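Local coordinates for protein D-mandelate dehydrogenase (Rhodotorula graminis, PDB 2W2K) that acts as a D-mandelate dehydrogenase, an NAD-binding oxidoreductase of the D-isomer specific 2-hydroxyacid dehydrogenase family, at residues His37-Lys41 with Tyr67-Leu73. Residue numbers count along the deposited sequence, not the author numbering.
Sequences HDGFK and YPWNADL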
loop_
_atom_site.group_PDB
_atom_site.type_symbol
_atom_site.label_atom_id
_atom_site.label_comp_id
_atom_site.label_asym_id
_atom_site.label_seq_id
_atom_site.Cartn_x
_atom_site.Cartn_y
_atom_site.Cartn_z
ATOM N N HIS B 37 29.496 -26.279 5.110
ATOM C CA HIS B 37 30.135 -26.051 3.814
ATOM C C HIS B 37 31.412 -26.889 3.616
ATOM O O HIS B 37 31.614 -27.517 2.545
ATOM C CB HIS B 37 30.433 -24.553 3.631
ATOM C CG HIS B 37 31.456 -24.252 2.572
ATOM N ND1 HIS B 37 31.131 -24.069 1.242
ATOM C CD2 HIS B 37 32.802 -24.092 2.654
ATOM C CE1 HIS B 37 32.231 -23.811 0.554
ATOM N NE2 HIS B 37 33.261 -23.835 1.384
ATOM N N ASP B 38 32.300 -26.872 4.619
ATOM C CA ASP B 38 33.563 -27.617 4.507
ATOM C C ASP B 38 33.294 -29.133 4.440
ATOM O O ASP B 38 33.999 -29.865 3.728
ATOM C CB ASP B 38 34.536 -27.279 5.663
ATOM C CG ASP B 38 35.375 -25.992 5.401
ATOM O OD1 ASP B 38 35.545 -25.529 4.238
ATOM O OD2 ASP B 38 35.889 -25.446 6.390
ATOM N N GLY B 39 32.289 -29.587 5.189
ATOM C CA GLY B 39 31.856 -30.994 5.170
ATOM C C GLY B 39 31.296 -31.455 3.815
ATOM O O GLY B 39 31.507 -32.615 3.423
ATOM N N PHE B 40 30.604 -30.548 3.109
ATOM C CA PHE B 40 30.079 -30.785 1.723
ATOM C C PHE B 40 31.213 -30.879 0.710
ATOM O O PHE B 40 31.199 -31.747 -0.168
ATOM C CB PHE B 40 29.089 -29.664 1.326
ATOM C CG PHE B 40 28.398 -29.853 -0.033
ATOM C CD1 PHE B 40 27.646 -31.006 -0.328
ATOM C CD2 PHE B 40 28.457 -28.843 -0.980
ATOM C CE1 PHE B 40 26.986 -31.147 -1.577
ATOM C CE2 PHE B 40 27.800 -28.956 -2.239
ATOM C CZ PHE B 40 27.073 -30.116 -2.535
ATOM N N LYS B 41 32.212 -29.994 0.820
ATOM C CA LYS B 41 33.386 -30.090 -0.072
ATOM C C LYS B 41 34.074 -31.447 0.097
ATOM O O LYS B 41 34.545 -32.042 -0.884
ATOM C CB LYS B 41 34.404 -28.953 0.169
ATOM C CG LYS B 41 33.927 -27.557 -0.253
ATOM C CD LYS B 41 35.128 -26.556 -0.390
ATOM C CE LYS B 41 35.968 -26.473 0.914
ATOM N NZ LYS B 41 37.145 -25.515 0.797
ATOM N N TYR B 67 26.892 -22.864 1.128
ATOM C CA TYR B 67 27.494 -21.632 0.590
ATOM C C TYR B 67 28.916 -21.374 1.177
ATOM O O TYR B 67 29.187 -21.748 2.323
ATOM C CB TYR B 67 26.627 -20.394 0.873
ATOM C CG TYR B 67 25.212 -20.297 0.298
ATOM C CD1 TYR B 67 24.715 -21.204 -0.655
ATOM C CD2 TYR B 67 24.364 -19.266 0.726
ATOM C CE1 TYR B 67 23.378 -21.075 -1.160
ATOM C CE2 TYR B 67 23.065 -19.130 0.238
ATOM C CZ TYR B 67 22.576 -20.038 -0.700
ATOM O OH TYR B 67 21.284 -19.873 -1.152
ATOM N N PRO B 68 29.810 -20.736 0.394
ATOM C CA PRO B 68 29.641 -20.316 -1.004
ATOM C C PRO B 68 29.918 -21.461 -1.982
ATOM O O PRO B 68 30.668 -22.405 -1.647
ATOM C CB PRO B 68 30.716 -19.230 -1.170
ATOM C CG PRO B 68 31.841 -19.693 -0.254
ATOM C CD PRO B 68 31.136 -20.339 0.928
ATOM N N TRP B 69 29.306 -21.373 -3.163
ATOM C CA TRP B 69 29.690 -22.191 -4.325
ATOM C C TRP B 69 30.884 -21.493 -5.005
ATOM O O TRP B 69 30.765 -20.879 -6.077
ATOM C CB TRP B 69 28.465 -22.448 -5.263
ATOM C CG TRP B 69 27.542 -23.545 -4.710
ATOM C CD1 TRP B 69 26.787 -23.488 -3.547
ATOM C CD2 TRP B 69 27.297 -24.857 -5.272
ATOM N NE1 TRP B 69 26.102 -24.673 -3.367
ATOM C CE2 TRP B 69 26.400 -25.527 -4.401
ATOM C CE3 TRP B 69 27.769 -25.535 -6.408
ATOM C CZ2 TRP B 69 25.957 -26.847 -4.638
ATOM C CZ3 TRP B 69 27.305 -26.856 -6.652
ATOM C CH2 TRP B 69 26.420 -27.486 -5.764
ATOM N N ASN B 70 32.039 -21.567 -4.334
ATOM C CA ASN B 70 33.283 -20.976 -4.844
ATOM C C ASN B 70 34.039 -21.904 -5.808
ATOM O O ASN B 70 33.631 -23.059 -6.028
ATOM C CB ASN B 70 34.205 -20.479 -3.682
ATOM C CG ASN B 70 34.612 -21.584 -2.688
ATOM O OD1 ASN B 70 34.370 -22.775 -2.895
ATOM N ND2 ASN B 70 35.261 -21.175 -1.598
ATOM N N ALA B 71 35.136 -21.402 -6.376
ATOM C CA ALA B 71 36.005 -22.205 -7.260
ATOM C C ALA B 71 36.477 -23.543 -6.643
ATOM O O ALA B 71 36.503 -24.575 -7.351
ATOM C CB ALA B 71 37.213 -21.374 -7.718
ATOM N N ASP B 72 36.874 -23.530 -5.360
ATOM C CA ASP B 72 37.357 -24.762 -4.687
ATOM C C ASP B 72 36.270 -25.848 -4.574
ATOM O O ASP B 72 36.540 -27.012 -4.852
ATOM C CB ASP B 72 37.978 -24.492 -3.301
ATOM C CG ASP B 72 38.732 -25.726 -2.738
ATOM O OD1 ASP B 72 39.694 -26.210 -3.383
ATOM O OD2 ASP B 72 38.367 -26.224 -1.658
ATOM N N LEU B 73 35.066 -25.457 -4.138
ATOM C CA LEU B 73 33.909 -26.381 -4.096
ATOM C C LEU B 73 33.599 -26.959 -5.496
ATOM O O LEU B 73 33.458 -28.194 -5.670
ATOM C CB LEU B 73 32.684 -25.653 -3.490
ATOM C CG LEU B 73 31.372 -26.445 -3.268
ATOM C CD1 LEU B 73 30.532 -25.849 -2.178
ATOM C CD2 LEU B 73 30.551 -26.534 -4.580
#
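His37, in the first turn of its helix, points its CA-to-CB bond toward 67-73 and puts its imidazole into the bend of that segment. Pro68 CD lies 3.9 Å from the ring centroid and 22° off its normal, a CH-pi contact over one face, where the cis peptide bond before Pro68 turns the chain. His37 CE1 also comes within 3.0 Å of Pro68 O and 3.8 Å of Leu73 CD1. Although His37 ND1 is 3.2 Å from Tyr67 O, the angle is poor; its hydrogen bond goes to Ser66 O instead. Asp38 makes no direct contact with 67-73, yet a long salt bridge of 3.8 Å joins Asp38 OD1 and Lys41 NZ. Phe40, buried, packs CD2 at 3.8 Å from Leu73 CD1 and CE2 at 3.7 Å from Trp69 CZ2; the centroids of the Phe40 ring and the Trp69 six-membered ring are 5.8 Å apart, with planes at 55°, an oblique pair. Lys41 lays its aliphatic chain along Leu73 (Lys41 CG to Leu73 CB 4.0 Å) and ends in a salt bridge, Lys41 NZ to Asp72 OD2 at 2.8 Å, completing a network with Asp38. Asn70 N-caps the short helix of Asp72 and Leu73, its OD1 accepting from Leu73 N at 3.0 Å. Trp69, centring an inverse gamma turn, also meets the ring of Trp93 edge-to-face and that of Phe84 with planes at about 50°. The contact thus packs helix 37-45, which follows edge strand 28-31, against the connection between strands 54-57 and 83-86 of the five-stranded parallel sheet, whose 2-1-3-4-5 order is consistent with the family's flavodoxin-like substrate-binding domain, away from the NAD(+) site.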